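Local atomic coordinates of branched-chain-amino-acid aminotransferase (PDB entry 3UZO), a protein that probably catalyses the reversible, pyridoxal-phosphate-dependent transfer of an amino group between the branched-chain amino acids and 2-oxoglutarate. Residues Ala98-Met103 with Pro264-Tyr269. Residues are numbered along the deposited sequence; the frame is centred on the assembly and turned at random.
With PLP (pyridoxal-5'-phosphate), chain C.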
ATOM      1  N   ALA A  98      12.687  -6.235  15.346  1.00 10.76           N
ATOM      2  CA  ALA A  98      13.779  -6.143  14.381  1.00 11.01           C
ATOM      3  C   ALA A  98      13.658  -7.261  13.362  1.00 11.16           C
ATOM      4  O   ALA A  98      13.794  -7.035  12.167  1.00  9.04           O
ATOM      5  CB  ALA A  98      15.135  -6.232  15.085  1.00 10.23           C
ATOM      6  N   ALA A  99      13.418  -8.475  13.846  1.00 11.27           N
ATOM      7  CA  ALA A  99      13.281  -9.627  12.960  1.00  9.37           C
ATOM      8  C   ALA A  99      12.079  -9.446  12.035  1.00 10.21           C
ATOM      9  O   ALA A  99      12.150  -9.729  10.833  1.00  8.14           O
ATOM     10  CB  ALA A  99      13.124 -10.902  13.786  1.00  6.99           C
ATOM     11  N   ARG A 100      10.972  -8.962  12.587  1.00 11.02           N
ATOM     12  CA  ARG A 100       9.793  -8.776  11.763  1.00 11.93           C
ATOM     13  C   ARG A 100       9.995  -7.699  10.711  1.00 12.34           C
ATOM     14  O   ARG A 100       9.516  -7.835   9.587  1.00 10.19           O
ATOM     15  CB  ARG A 100       8.565  -8.433  12.616  1.00 13.54           C
ATOM     16  CG  ARG A 100       7.270  -8.426  11.808  1.00 11.81           C
ATOM     17  CD  ARG A 100       6.051  -8.339  12.699  1.00 12.42           C
ATOM     18  NE  ARG A 100       5.971  -7.060  13.394  1.00 12.79           N
ATOM     19  CZ  ARG A 100       5.068  -6.783  14.330  1.00 16.12           C
ATOM     20  NH1 ARG A 100       4.174  -7.706  14.674  1.00 11.84           N
ATOM     21  NH2 ARG A 100       5.059  -5.592  14.920  1.00 15.04           N
ATOM     22  N   MET A 101      10.708  -6.631  11.055  1.00 12.62           N
ATOM     23  CA  MET A 101      10.907  -5.582  10.073  1.00 13.38           C
ATOM     24  C   MET A 101      11.807  -6.088   8.963  1.00 14.18           C
ATOM     25  O   MET A 101      11.745  -5.597   7.841  1.00 13.75           O
ATOM     26  CB  MET A 101      11.507  -4.325  10.698  1.00 16.44           C
ATOM     27  CG  MET A 101      11.313  -3.101   9.814  1.00 18.62           C
ATOM     28  SD  MET A 101      11.813  -1.576  10.621  1.00 18.88           S
ATOM     29  CE  MET A 101      13.542  -1.653  10.329  1.00 15.74           C
ATOM     30  N   ARG A 102      12.644  -7.074   9.282  1.00 10.98           N
ATOM     31  CA  ARG A 102      13.525  -7.672   8.285  1.00 12.05           C
ATOM     32  C   ARG A 102      12.639  -8.402   7.271  1.00 11.05           C
ATOM     33  O   ARG A 102      12.904  -8.402   6.062  1.00 10.44           O
ATOM     34  CB  ARG A 102      14.473  -8.664   8.959  1.00 17.95           C
ATOM     35  CG  ARG A 102      15.878  -8.653   8.402  1.00 21.37           C
ATOM     36  CD  ARG A 102      16.892  -8.492   9.512  1.00 19.41           C
ATOM     37  NE  ARG A 102      16.768  -9.531  10.532  1.00 14.59           N
ATOM     38  CZ  ARG A 102      16.901  -9.297  11.831  1.00 14.85           C
ATOM     39  NH1 ARG A 102      17.158  -8.066  12.259  1.00 14.90           N
ATOM     40  NH2 ARG A 102      16.783 -10.284  12.704  1.00 14.31           N
ATOM     41  N   MET A 103      11.579  -9.029   7.767  1.00 13.12           N
ATOM     42  CA  MET A 103      10.669  -9.744   6.883  1.00 13.31           C
ATOM     43  C   MET A 103       9.842  -8.761   6.063  1.00 11.41           C
ATOM     44  O   MET A 103       9.584  -9.004   4.887  1.00  8.53           O
ATOM     45  CB  MET A 103       9.763 -10.689   7.679  1.00 25.00           C
ATOM     46  CG  MET A 103      10.498 -11.916   8.210  1.00 34.51           C
ATOM     47  SD  MET A 103      11.609 -12.681   6.970  1.00 42.01           S
ATOM     48  CE  MET A 103      10.501 -13.893   6.189  1.00 40.08           C
ATOM     49  N   PRO A 264       2.062 -11.208  11.915  1.00 15.21           N
ATOM     50  CA  PRO A 264       2.517 -12.059  13.014  1.00 14.31           C
ATOM     51  C   PRO A 264       2.735 -11.129  14.215  1.00 15.46           C
ATOM     52  O   PRO A 264       3.825 -10.591  14.421  1.00 13.45           O
ATOM     53  CB  PRO A 264       3.811 -12.658  12.468  1.00 14.93           C
ATOM     54  CG  PRO A 264       4.338 -11.568  11.590  1.00 17.11           C
ATOM     55  CD  PRO A 264       3.091 -11.111  10.863  1.00 14.73           C
ATOM     56  N   SER A 265       1.662 -10.929  14.977  1.00 11.57           N
ATOM     57  CA  SER A 265       1.666 -10.058  16.147  1.00 10.87           C
ATOM     58  C   SER A 265       2.574 -10.540  17.272  1.00  9.59           C
ATOM     59  O   SER A 265       2.446 -11.671  17.751  1.00  9.16           O
ATOM     60  CB  SER A 265       0.237  -9.913  16.681  1.00 12.47           C
ATOM     61  OG  SER A 265       0.224  -9.295  17.957  1.00 10.25           O
ATOM     62  N   ILE A 266       3.478  -9.664  17.701  1.00 12.43           N
ATOM     63  CA  ILE A 266       4.390  -9.995  18.779  1.00 13.26           C
ATOM     64  C   ILE A 266       3.582 -10.135  20.069  1.00 11.90           C
ATOM     65  O   ILE A 266       3.882 -10.985  20.906  1.00 11.64           O
ATOM     66  CB  ILE A 266       5.469  -8.900  18.973  1.00 16.02           C
ATOM     67  CG1 ILE A 266       6.216  -8.652  17.660  1.00 19.94           C
ATOM     68  CG2 ILE A 266       6.441  -9.317  20.074  1.00 15.82           C
ATOM     69  CD1 ILE A 266       6.959  -9.848  17.129  1.00 18.62           C
ATOM     70  N   THR A 267       2.557  -9.299  20.234  1.00  5.70           N
ATOM     71  CA  THR A 267       1.737  -9.385  21.431  1.00  6.99           C
ATOM     72  C   THR A 267       1.015 -10.740  21.434  1.00  7.81           C
ATOM     73  O   THR A 267       0.902 -11.388  22.473  1.00  9.47           O
ATOM     74  CB  THR A 267       0.692  -8.245  21.511  1.00 11.43           C
ATOM     75  OG1 THR A 267       1.346  -6.972  21.392  1.00 12.38           O
ATOM     76  CG2 THR A 267      -0.030  -8.285  22.852  1.00 10.73           C
ATOM     77  N   LYS A 268       0.532 -11.159  20.267  1.00  9.85           N
ATOM     78  CA  LYS A 268      -0.155 -12.440  20.125  1.00 11.98           C
ATOM     79  C   LYS A 268       0.777 -13.597  20.510  1.00 11.34           C
ATOM     80  O   LYS A 268       0.410 -14.455  21.321  1.00 12.29           O
ATOM     81  CB  LYS A 268      -0.648 -12.606  18.679  1.00 11.33           C
ATOM     82  CG  LYS A 268      -1.423 -13.896  18.376  1.00 13.13           C
ATOM     83  CD  LYS A 268      -0.523 -15.004  17.819  1.00 10.94           C
ATOM     84  CE  LYS A 268       0.142 -14.613  16.493  1.00 13.71           C
ATOM     85  NZ  LYS A 268      -0.829 -14.467  15.366  1.00  7.62           N
ATOM     86  N   TYR A 269       1.978 -13.633  19.935  1.00 10.87           N
ATOM     87  CA  TYR A 269       2.905 -14.710  20.277  1.00 11.34           C
ATOM     88  C   TYR A 269       3.281 -14.674  21.749  1.00 11.46           C
ATOM     89  O   TYR A 269       3.531 -15.715  22.368  1.00 11.48           O
ATOM     90  CB  TYR A 269       4.164 -14.655  19.405  1.00 13.86           C
ATOM     91  CG  TYR A 269       3.917 -15.152  18.008  1.00 17.33           C
ATOM     92  CD1 TYR A 269       3.943 -14.282  16.919  1.00 18.08           C
ATOM     93  CD2 TYR A 269       3.591 -16.491  17.779  1.00 16.70           C
ATOM     94  CE1 TYR A 269       3.644 -14.732  15.636  1.00 18.20           C
ATOM     95  CE2 TYR A 269       3.292 -16.950  16.505  1.00 16.26           C
ATOM     96  CZ  TYR A 269       3.317 -16.067  15.439  1.00 17.63           C
ATOM     97  OH  TYR A 269       2.982 -16.508  14.185  1.00 15.05           O
TER
HETATM   98  N1  PLP C 371      -2.404  -6.496  13.389  1.00 16.36           N
HETATM   99  C2  PLP C 371      -2.139  -5.305  12.709  1.00 18.91           C
HETATM  100  C2A PLP C 371      -2.862  -5.047  11.385  1.00 19.00           C
HETATM  101  C3  PLP C 371      -1.193  -4.388  13.295  1.00 18.78           C
HETATM  102  O3  PLP C 371      -0.912  -3.229  12.675  1.00 21.30           O
HETATM  103  C4  PLP C 371      -0.543  -4.715  14.550  1.00 18.10           C
HETATM  104  C4A PLP C 371       0.502  -3.679  15.138  1.00 20.36           C
HETATM  105  C5  PLP C 371      -0.883  -5.992  15.207  1.00 16.87           C
HETATM  106  C6  PLP C 371      -1.805  -6.854  14.614  1.00 16.61           C
HETATM  107  C5A PLP C 371      -0.310  -6.461  16.488  1.00 16.43           C
HETATM  108  O4P PLP C 371       1.067  -6.718  16.432  1.00 15.57           O
HETATM  109  P   PLP C 371       2.017  -6.320  17.642  1.00 15.74           P
HETATM  110  O1P PLP C 371       2.003  -4.854  17.915  1.00 14.38           O
HETATM  111  O2P PLP C 371       3.394  -6.826  17.147  1.00 15.03           O
HETATM  112  O3P PLP C 371       1.610  -7.214  18.778  1.00 13.87           O
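Arg100 meets Pro264, Ser265 and Ile266 in a buried polar contact that forms part of the phosphate-binding site of a class-IV (fold-type IV) aminotransferase. It joins helix 94-107, packed beside the antiparallel sheet that includes strand 74-83, to the N-terminus of helix 266-277, and the phosphate of pyridoxal phosphate is held between them. Arg100 alone spans the gap from its helix. With CG anti to the backbone N (chi1 -172°) the chain runs out straight, then bends at chi3 so that the guanidinium turns its edge to Pro264 and the phosphate. NH1 donates to Pro264 O at 2.9 Å, reaching the oxygen from above the carbonyl plane, and to PLP O2P at 2.7 Å; NH2 adds a weak bond to that same phosphate oxygen. Ile266 CG1 lies over one face of the guanidinium, offset toward its rim, 3.7 Å from NH1, while the Arg100 CD methylene touches Pro264 CG. A salt bridge from Arg100 NE to Glu77 OE2, on strand 74-83, probably helps to set the rotation of the group.

The start of helix 266-277 receives the phosphate as well, and its dipole probably favours the anion. The amide of Ile266 donates to PLP O2P, and that of Thr267 to PLP O3P at 2.7 Å. Tyr207 and Thr304 also bind the cofactor. Ser265 works twice, as N-cap of the helix and as phosphate ligand: its OG accepts from Lys268 N at 3.0 Å and donates to PLP O3P, an oxygen that Thr267 OG1 also holds at 2.6 Å.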